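DNA polymerase III subunit beta (Pseudomonas aeruginosa, PDB 4TSZ) forms a dimeric, ring-shaped sliding clamp that tethers DNA polymerases and other proteins to DNA and so confers processivity. Local coordinates at residues M2-Q7 against I89-E94; I6-L11 against L83-L88; L178-L183 against D358-V363. All blocks are in the same frame, centred on the assembly; numbering follows the deposited sequence.

Contact 1: M2-Q7 against I89-E94; sequences MHFTIQ and IDIRVE
The imidazole of His3 lies flat against the guanidinium of Arg92 where strand 3-7, an outermost strand within this chain of an antiparallel sheet in the N-terminal domain of the clamp, pairs antiparallel with strand 88-94. The planes are nearly parallel, with centres 3.8 Å from each other; His3 CD2 sits over the middle of the guanidinium, while Arg92 NH2 stands above the rim of the imidazole. A bend at chi3 (69°) turns Arg92 NE back toward the ring. Asp90 comes to the ring edge instead: His3 NE2 donates to Asp90 OD2 at 2.7 Å, in the ring plane, and on the syn side of the carboxylate but tilted out of its plane, which is turned 38° from the ring. His3 ND1 is held by Glu65, so both ring nitrogens are engaged and the rotation of the imidazole is fixed. Carboxylates at both ring nitrogens would probably favour a protonated imidazole, whereas the arginine on its face would oppose it.

On the other face of the sheet Phe4 and Ile91 run side by side and point the same way. Ile91 CB lies over the Phe4 ring, 4.0 Å from its centroid in a CH-pi contact, and Met2 CE reaches the ring edge. Between the backbones of this pair, Ile91 N donates to Phe4 O at 2.8 Å, with an N-H...O angle of 172°.

Contact 2: I6-L11 against L83-L88; sequences IQREAL and LPNDVL
Glu9 reaches Asp86 because its chain folds at chi2 (72°), carrying CD out of the extended line toward the turn at 84-87, whereas the Arg8 chain, CG anti to the backbone N (chi1 177°), runs extended from CG to NE alongside Asn85. Glu9 OE2 is gripped twice. Asp86 N donates to it at 2.9 Å on the syn lone pair, and Arg8 NH1 approaches from above the carboxylate plane, 2.8 Å from the same Glu9 OE2, in a salt bridge between neighbours in sequence. The other oxygen, Glu9 OE1, stands 3.1 Å from Asp86 OD1, an approach of like charges that the nearby arginine probably eases.

Asn85 OD1 lies over one face of the Arg8 guanidinium, 3.5 Å from Arg8 NH1 but poorly angled for a hydrogen bond, with the amide plane turned 65° from the guanidinium. Farther along the arginine, Arg8 CD packs 3.3 Å from Pro84 O, and NH2 is bound by Lys81 O. Gln7 NE2 meets Asp86 O at 2.8 Å from above the carbonyl plane, in a bent bond. Beside it, Arg8 N donates to Val87 O at 2.9 Å.

Leu83 and Pro84 also pack on Arg271 of the second subunit, placing the loop at the dimer interface. The whole is a type II beta turn, Pro84 to Val87, docked on the first turn of a helix whose N-cap position is Gln7.

Contact 3: L178-L183 against D358-V363; sequences LAMCSL and DSAYVV
Met180 CG packs on Ala360 CB at 3.7 Å. The same sheet face carries Leu178 and Val362, with Leu178 CB 4.2 Å from Val362 CB. The opposite face carries Ala179, whose CB lies 3.6 Å from Tyr361 CD1, and Cys181, whose SG is 3.5 Å from Ser359 OG. Met180 CG sits between the backbone N and the carbonyl carbon (chi1 73°), a position that brings it against the alanine methyl.

Backbone bonds set this register. Leu178 and Val362 bond reciprocally, as do Met180 and Ala360, and Ser182 N donates to Asp358 O at 2.9 Å. The same carbonyl oxygen, Asp358 O, also accepts from a water at 2.7 Å, and that water lies 2.6 Å from Ser182 OG, tying the hydroxyl to the backbone of Asp358.

In the next shell, Arg169 NE binds Ser182 OG, and the Tyr361 hydroxyl is bonded to Arg142 O, holding the far end of the phenol. Helix 133-141 lies against Cys181, and apolar side chains of the bound peptide pack on Leu178 and on Val362.

Strand 177-184 of the central domain thus joins strand 359-363 of the C-terminal domain in one eight-stranded antiparallel sheet. The domains are joined through main-chain hydrogen bonds, while the Leu178-Val362 pair offers an apolar surface, consistent with a largely apolar contact with the peptide here.

How the contacts relate
From the N terminus, strand 3-7 enters contact 1 first and runs straight into contact 2, which takes over Ile6 and Gln7 and continues into helix 8-19. The chain then passes through strands 33-39 to 67-72 and helix 73-82 before residues 83-88 close contact 2 and, directly afterwards, 89-94 close contact 1. The smaller loop therefore sits within the larger, and the two touch: Ile89 CD1 packs on Arg8 CA and Ile91 CD1 on Leu11 CD2, joining sheet to helix in the N-terminal domain. Contact 3 opens only later, at 178-183, and closes near the C terminus, tying the central domain to the C-terminal one; its centre lies about 49 Å from that of contact 1.

Contact 1: M2-Q7 against I89-E94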
# COMPACT_ATOMS: atom_id res chain seq x y z
N MET E 2 -39.08 -5.94 7.77
CA MET E 2 -38.34 -4.76 7.30
C MET E 2 -38.12 -4.88 5.77
O MET E 2 -37.77 -5.95 5.27
CB MET E 2 -36.99 -4.69 8.03
CG MET E 2 -36.25 -3.39 7.84
SD MET E 2 -34.56 -3.49 8.49
CE MET E 2 -33.70 -3.96 7.02
N HIS E 3 -38.41 -3.79 5.04
CA HIS E 3 -38.29 -3.74 3.58
C HIS E 3 -38.16 -2.31 3.11
O HIS E 3 -38.91 -1.44 3.55
CB HIS E 3 -39.47 -4.44 2.87
CG HIS E 3 -39.50 -4.19 1.39
ND1 HIS E 3 -40.41 -3.31 0.82
CD2 HIS E 3 -38.67 -4.64 0.42
CE1 HIS E 3 -40.13 -3.29 -0.47
NE2 HIS E 3 -39.10 -4.08 -0.76
N PHE E 4 -37.22 -2.06 2.19
CA PHE E 4 -36.98 -0.74 1.60
C PHE E 4 -36.25 -0.85 0.26
O PHE E 4 -35.65 -1.88 -0.05
CB PHE E 4 -36.20 0.17 2.59
CG PHE E 4 -34.80 -0.28 2.94
CD1 PHE E 4 -34.58 -1.19 3.97
CD2 PHE E 4 -33.71 0.22 2.25
CE1 PHE E 4 -33.28 -1.59 4.30
CE2 PHE E 4 -32.41 -0.20 2.57
CZ PHE E 4 -32.21 -1.11 3.59
N THR E 5 -36.34 0.22 -0.52
CA THR E 5 -35.64 0.40 -1.79
C THR E 5 -34.73 1.61 -1.61
O THR E 5 -35.08 2.56 -0.88
CB THR E 5 -36.57 0.51 -3.01
OG1 THR E 5 -37.55 1.52 -2.79
CG2 THR E 5 -37.25 -0.81 -3.34
N ILE E 6 -33.53 1.54 -2.22
CA ILE E 6 -32.50 2.58 -2.12
C ILE E 6 -31.58 2.54 -3.35
O ILE E 6 -31.28 1.46 -3.87
CB ILE E 6 -31.72 2.43 -0.76
CG1 ILE E 6 -30.81 3.65 -0.46
CG2 ILE E 6 -30.99 1.07 -0.62
CD1 ILE E 6 -30.45 3.85 1.02
N GLN E 7 -31.12 3.72 -3.80
CA GLN E 7 -30.16 3.83 -4.90
C GLN E 7 -28.81 3.39 -4.36
O GLN E 7 -28.51 3.65 -3.20
CB GLN E 7 -30.06 5.27 -5.41
CG GLN E 7 -31.24 5.73 -6.27
CD GLN E 7 -31.21 5.16 -7.66
OE1 GLN E 7 -32.05 4.33 -8.04
NE2 GLN E 7 -30.25 5.59 -8.47
N ILE E 89 -31.75 -0.74 -5.38
CA ILE E 89 -31.58 -1.95 -4.60
C ILE E 89 -32.83 -2.19 -3.75
O ILE E 89 -33.26 -1.30 -3.02
CB ILE E 89 -30.29 -1.90 -3.73
CG1 ILE E 89 -29.05 -1.49 -4.54
CG2 ILE E 89 -30.06 -3.22 -2.98
CD1 ILE E 89 -27.85 -1.03 -3.68
N ASP E 90 -33.40 -3.41 -3.84
CA ASP E 90 -34.52 -3.81 -3.00
C ASP E 90 -33.95 -4.68 -1.87
O ASP E 90 -33.24 -5.66 -2.13
CB ASP E 90 -35.58 -4.57 -3.80
CG ASP E 90 -36.83 -4.84 -2.99
OD1 ASP E 90 -36.82 -5.79 -2.17
OD2 ASP E 90 -37.81 -4.08 -3.13
N ILE E 91 -34.21 -4.27 -0.62
CA ILE E 91 -33.71 -4.96 0.58
C ILE E 91 -34.87 -5.36 1.48
O ILE E 91 -35.66 -4.51 1.87
CB ILE E 91 -32.62 -4.13 1.33
CG1 ILE E 91 -31.35 -3.95 0.46
CG2 ILE E 91 -32.26 -4.79 2.68
CD1 ILE E 91 -30.35 -2.90 0.94
N ARG E 92 -34.94 -6.66 1.84
CA ARG E 92 -35.98 -7.16 2.75
C ARG E 92 -35.48 -8.28 3.66
O ARG E 92 -34.53 -9.00 3.31
CB ARG E 92 -37.29 -7.54 2.03
CG ARG E 92 -37.21 -8.79 1.15
CD ARG E 92 -38.59 -9.31 0.75
NE ARG E 92 -39.28 -8.42 -0.19
CZ ARG E 92 -40.31 -7.64 0.12
NH1 ARG E 92 -40.78 -7.62 1.37
NH2 ARG E 92 -40.88 -6.88 -0.80
N VAL E 93 -36.11 -8.42 4.83
CA VAL E 93 -35.79 -9.47 5.80
C VAL E 93 -36.81 -10.59 5.60
O VAL E 93 -38.02 -10.33 5.62
CB VAL E 93 -35.74 -8.96 7.27
CG1 VAL E 93 -35.45 -10.10 8.24
CG2 VAL E 93 -34.71 -7.85 7.43
N GLU E 94 -36.32 -11.81 5.38
CA GLU E 94 -37.19 -12.98 5.17
C GLU E 94 -36.58 -14.20 5.86
O GLU E 94 -35.51 -14.65 5.47
CB GLU E 94 -37.40 -13.22 3.67
CG GLU E 94 -38.72 -13.87 3.32
CD GLU E 94 -39.01 -13.87 1.84
OE1 GLU E 94 -38.58 -14.83 1.15
OE2 GLU E 94 -39.64 -12.90 1.35

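Contact 2: I6-L11 against L83-L88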
# COMPACT_ATOMS: atom_id res chain seq x y z
N ILE E 6 -33.53 1.54 -2.22
CA ILE E 6 -32.50 2.58 -2.12
C ILE E 6 -31.58 2.54 -3.35
O ILE E 6 -31.28 1.46 -3.87
CB ILE E 6 -31.72 2.43 -0.76
CG1 ILE E 6 -30.81 3.65 -0.46
CG2 ILE E 6 -30.99 1.07 -0.62
CD1 ILE E 6 -30.45 3.85 1.02
N GLN E 7 -31.12 3.72 -3.80
CA GLN E 7 -30.16 3.83 -4.90
C GLN E 7 -28.81 3.39 -4.36
O GLN E 7 -28.51 3.65 -3.20
CB GLN E 7 -30.06 5.27 -5.41
CG GLN E 7 -31.24 5.73 -6.27
CD GLN E 7 -31.21 5.16 -7.66
OE1 GLN E 7 -32.05 4.33 -8.04
NE2 GLN E 7 -30.25 5.59 -8.47
N ARG E 8 -28.02 2.71 -5.21
CA ARG E 8 -26.68 2.19 -4.87
C ARG E 8 -25.82 3.20 -4.10
O ARG E 8 -25.33 2.87 -3.02
CB ARG E 8 -25.95 1.69 -6.13
CG ARG E 8 -24.53 1.19 -5.88
CD ARG E 8 -23.77 1.02 -7.17
NE ARG E 8 -22.34 0.77 -6.96
CZ ARG E 8 -21.41 1.72 -6.87
NH1 ARG E 8 -21.75 3.00 -6.95
NH2 ARG E 8 -20.14 1.40 -6.68
N GLU E 9 -25.67 4.41 -4.65
CA GLU E 9 -24.83 5.48 -4.10
C GLU E 9 -25.34 6.03 -2.77
O GLU E 9 -24.52 6.36 -1.91
CB GLU E 9 -24.61 6.61 -5.13
CG GLU E 9 -23.81 6.18 -6.35
CD GLU E 9 -24.51 5.26 -7.34
OE1 GLU E 9 -25.77 5.22 -7.32
OE2 GLU E 9 -23.81 4.56 -8.11
N ALA E 10 -26.67 6.09 -2.60
CA ALA E 10 -27.31 6.57 -1.37
C ALA E 10 -27.03 5.61 -0.20
O ALA E 10 -26.82 6.08 0.91
CB ALA E 10 -28.81 6.73 -1.58
N LEU E 11 -27.00 4.29 -0.48
CA LEU E 11 -26.70 3.27 0.52
C LEU E 11 -25.19 3.19 0.77
O LEU E 11 -24.77 3.09 1.93
CB LEU E 11 -27.26 1.89 0.09
CG LEU E 11 -26.96 0.68 1.01
CD1 LEU E 11 -27.59 0.85 2.39
CD2 LEU E 11 -27.40 -0.62 0.36
N LEU E 83 -22.22 -3.56 -7.33
CA LEU E 83 -23.44 -3.39 -8.13
C LEU E 83 -23.28 -2.30 -9.20
O LEU E 83 -22.46 -1.40 -9.00
CB LEU E 83 -24.64 -3.11 -7.22
CG LEU E 83 -25.23 -4.33 -6.51
CD1 LEU E 83 -26.22 -3.92 -5.46
CD2 LEU E 83 -25.85 -5.31 -7.49
N PRO E 84 -24.00 -2.38 -10.35
CA PRO E 84 -23.83 -1.33 -11.38
C PRO E 84 -24.20 0.05 -10.87
O PRO E 84 -25.13 0.18 -10.06
CB PRO E 84 -24.78 -1.78 -12.51
CG PRO E 84 -25.08 -3.20 -12.24
CD PRO E 84 -25.01 -3.38 -10.75
N ASN E 85 -23.47 1.08 -11.32
CA ASN E 85 -23.69 2.48 -10.94
C ASN E 85 -25.14 2.89 -11.10
O ASN E 85 -25.76 2.57 -12.12
CB ASN E 85 -22.77 3.43 -11.74
CG ASN E 85 -21.30 3.36 -11.38
OD1 ASN E 85 -20.90 2.93 -10.30
ND2 ASN E 85 -20.45 3.81 -12.30
N ASP E 86 -25.70 3.53 -10.06
CA ASP E 86 -27.06 4.07 -10.01
C ASP E 86 -28.24 3.08 -9.99
O ASP E 86 -29.39 3.50 -10.14
CB ASP E 86 -27.22 5.24 -10.99
CG ASP E 86 -26.18 6.34 -10.79
OD1 ASP E 86 -26.28 7.06 -9.78
OD2 ASP E 86 -25.26 6.45 -11.64
N VAL E 87 -27.97 1.78 -9.73
CA VAL E 87 -29.03 0.76 -9.66
C VAL E 87 -29.91 0.94 -8.40
O VAL E 87 -29.42 1.38 -7.35
CB VAL E 87 -28.46 -0.69 -9.80
CG1 VAL E 87 -27.74 -1.16 -8.53
CG2 VAL E 87 -29.54 -1.69 -10.21
N LEU E 88 -31.22 0.60 -8.52
CA LEU E 88 -32.14 0.62 -7.38
C LEU E 88 -32.03 -0.75 -6.69
O LEU E 88 -32.16 -1.79 -7.34
CB LEU E 88 -33.58 0.89 -7.83
CG LEU E 88 -34.62 1.08 -6.70
CD1 LEU E 88 -34.37 2.39 -5.92
CD2 LEU E 88 -36.03 1.06 -7.25

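Contact 3: L178-L183 against D358-V363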
# COMPACT_ATOMS: atom_id res chain seq x y z
N LEU E 178 5.83 16.30 23.12
CA LEU E 178 4.47 16.78 23.26
C LEU E 178 4.11 17.67 22.08
O LEU E 178 4.96 18.38 21.57
CB LEU E 178 4.34 17.55 24.60
CG LEU E 178 2.98 18.20 24.96
CD1 LEU E 178 2.78 18.20 26.45
CD2 LEU E 178 2.88 19.63 24.41
N ALA E 179 2.83 17.62 21.67
CA ALA E 179 2.27 18.48 20.64
C ALA E 179 0.99 19.12 21.20
O ALA E 179 0.19 18.45 21.86
CB ALA E 179 1.96 17.70 19.38
N MET E 180 0.82 20.41 20.96
CA MET E 180 -0.37 21.14 21.39
C MET E 180 -0.80 22.18 20.36
O MET E 180 0.04 22.79 19.70
CB MET E 180 -0.25 21.71 22.81
CG MET E 180 0.68 22.90 22.91
SD MET E 180 0.97 23.52 24.57
CE MET E 180 -0.61 24.01 25.02
N CYS E 181 -2.11 22.34 20.19
CA CYS E 181 -2.67 23.32 19.26
C CYS E 181 -3.88 23.98 19.90
O CYS E 181 -4.71 23.28 20.48
CB CYS E 181 -3.02 22.68 17.91
SG CYS E 181 -3.41 23.88 16.62
N SER E 182 -3.95 25.32 19.86
CA SER E 182 -5.05 26.09 20.46
C SER E 182 -5.72 26.95 19.40
O SER E 182 -5.05 27.54 18.55
CB SER E 182 -4.53 26.99 21.58
OG SER E 182 -3.79 26.26 22.55
N LEU E 183 -7.05 27.02 19.44
CA LEU E 183 -7.86 27.82 18.53
C LEU E 183 -8.96 28.53 19.32
O LEU E 183 -9.65 27.88 20.11
CB LEU E 183 -8.46 26.97 17.39
CG LEU E 183 -7.50 26.41 16.35
CD1 LEU E 183 -8.23 25.52 15.34
CD2 LEU E 183 -6.71 27.54 15.62
N ASP E 358 0.05 29.52 18.21
CA ASP E 358 -1.13 28.62 18.27
C ASP E 358 -0.74 27.15 18.40
O ASP E 358 -1.38 26.42 19.16
CB ASP E 358 -2.08 28.81 17.08
CG ASP E 358 -2.63 30.21 16.88
OD1 ASP E 358 -2.59 31.02 17.85
OD2 ASP E 358 -3.13 30.50 15.77
N SER E 359 0.32 26.74 17.68
CA SER E 359 0.88 25.40 17.76
C SER E 359 2.19 25.46 18.54
O SER E 359 2.96 26.40 18.36
CB SER E 359 1.13 24.82 16.36
OG SER E 359 -0.10 24.62 15.67
N ALA E 360 2.41 24.49 19.43
CA ALA E 360 3.63 24.39 20.23
C ALA E 360 4.05 22.92 20.34
O ALA E 360 3.22 22.04 20.58
CB ALA E 360 3.42 25.01 21.61
N TYR E 361 5.34 22.66 20.11
CA TYR E 361 5.90 21.32 20.12
C TYR E 361 7.09 21.26 21.04
O TYR E 361 7.97 22.10 20.97
CB TYR E 361 6.28 20.87 18.70
CG TYR E 361 5.12 21.00 17.74
CD1 TYR E 361 4.16 19.99 17.66
CD2 TYR E 361 4.92 22.16 17.00
CE1 TYR E 361 3.03 20.13 16.84
CE2 TYR E 361 3.80 22.31 16.18
CZ TYR E 361 2.86 21.29 16.10
OH TYR E 361 1.77 21.41 15.27
N VAL E 362 7.08 20.27 21.93
CA VAL E 362 8.13 20.10 22.94
C VAL E 362 8.84 18.77 22.70
O VAL E 362 8.16 17.76 22.55
CB VAL E 362 7.54 20.21 24.37
CG1 VAL E 362 8.63 20.12 25.42
CG2 VAL E 362 6.72 21.50 24.53
N VAL E 363 10.18 18.78 22.59
CA VAL E 363 10.94 17.56 22.37
C VAL E 363 12.04 17.47 23.43
O VAL E 363 12.94 18.31 23.43
CB VAL E 363 11.53 17.41 20.93
CG1 VAL E 363 12.21 16.05 20.75
CG2 VAL E 363 10.46 17.60 19.86
O HOH W 1 -1.38 25.81 21.76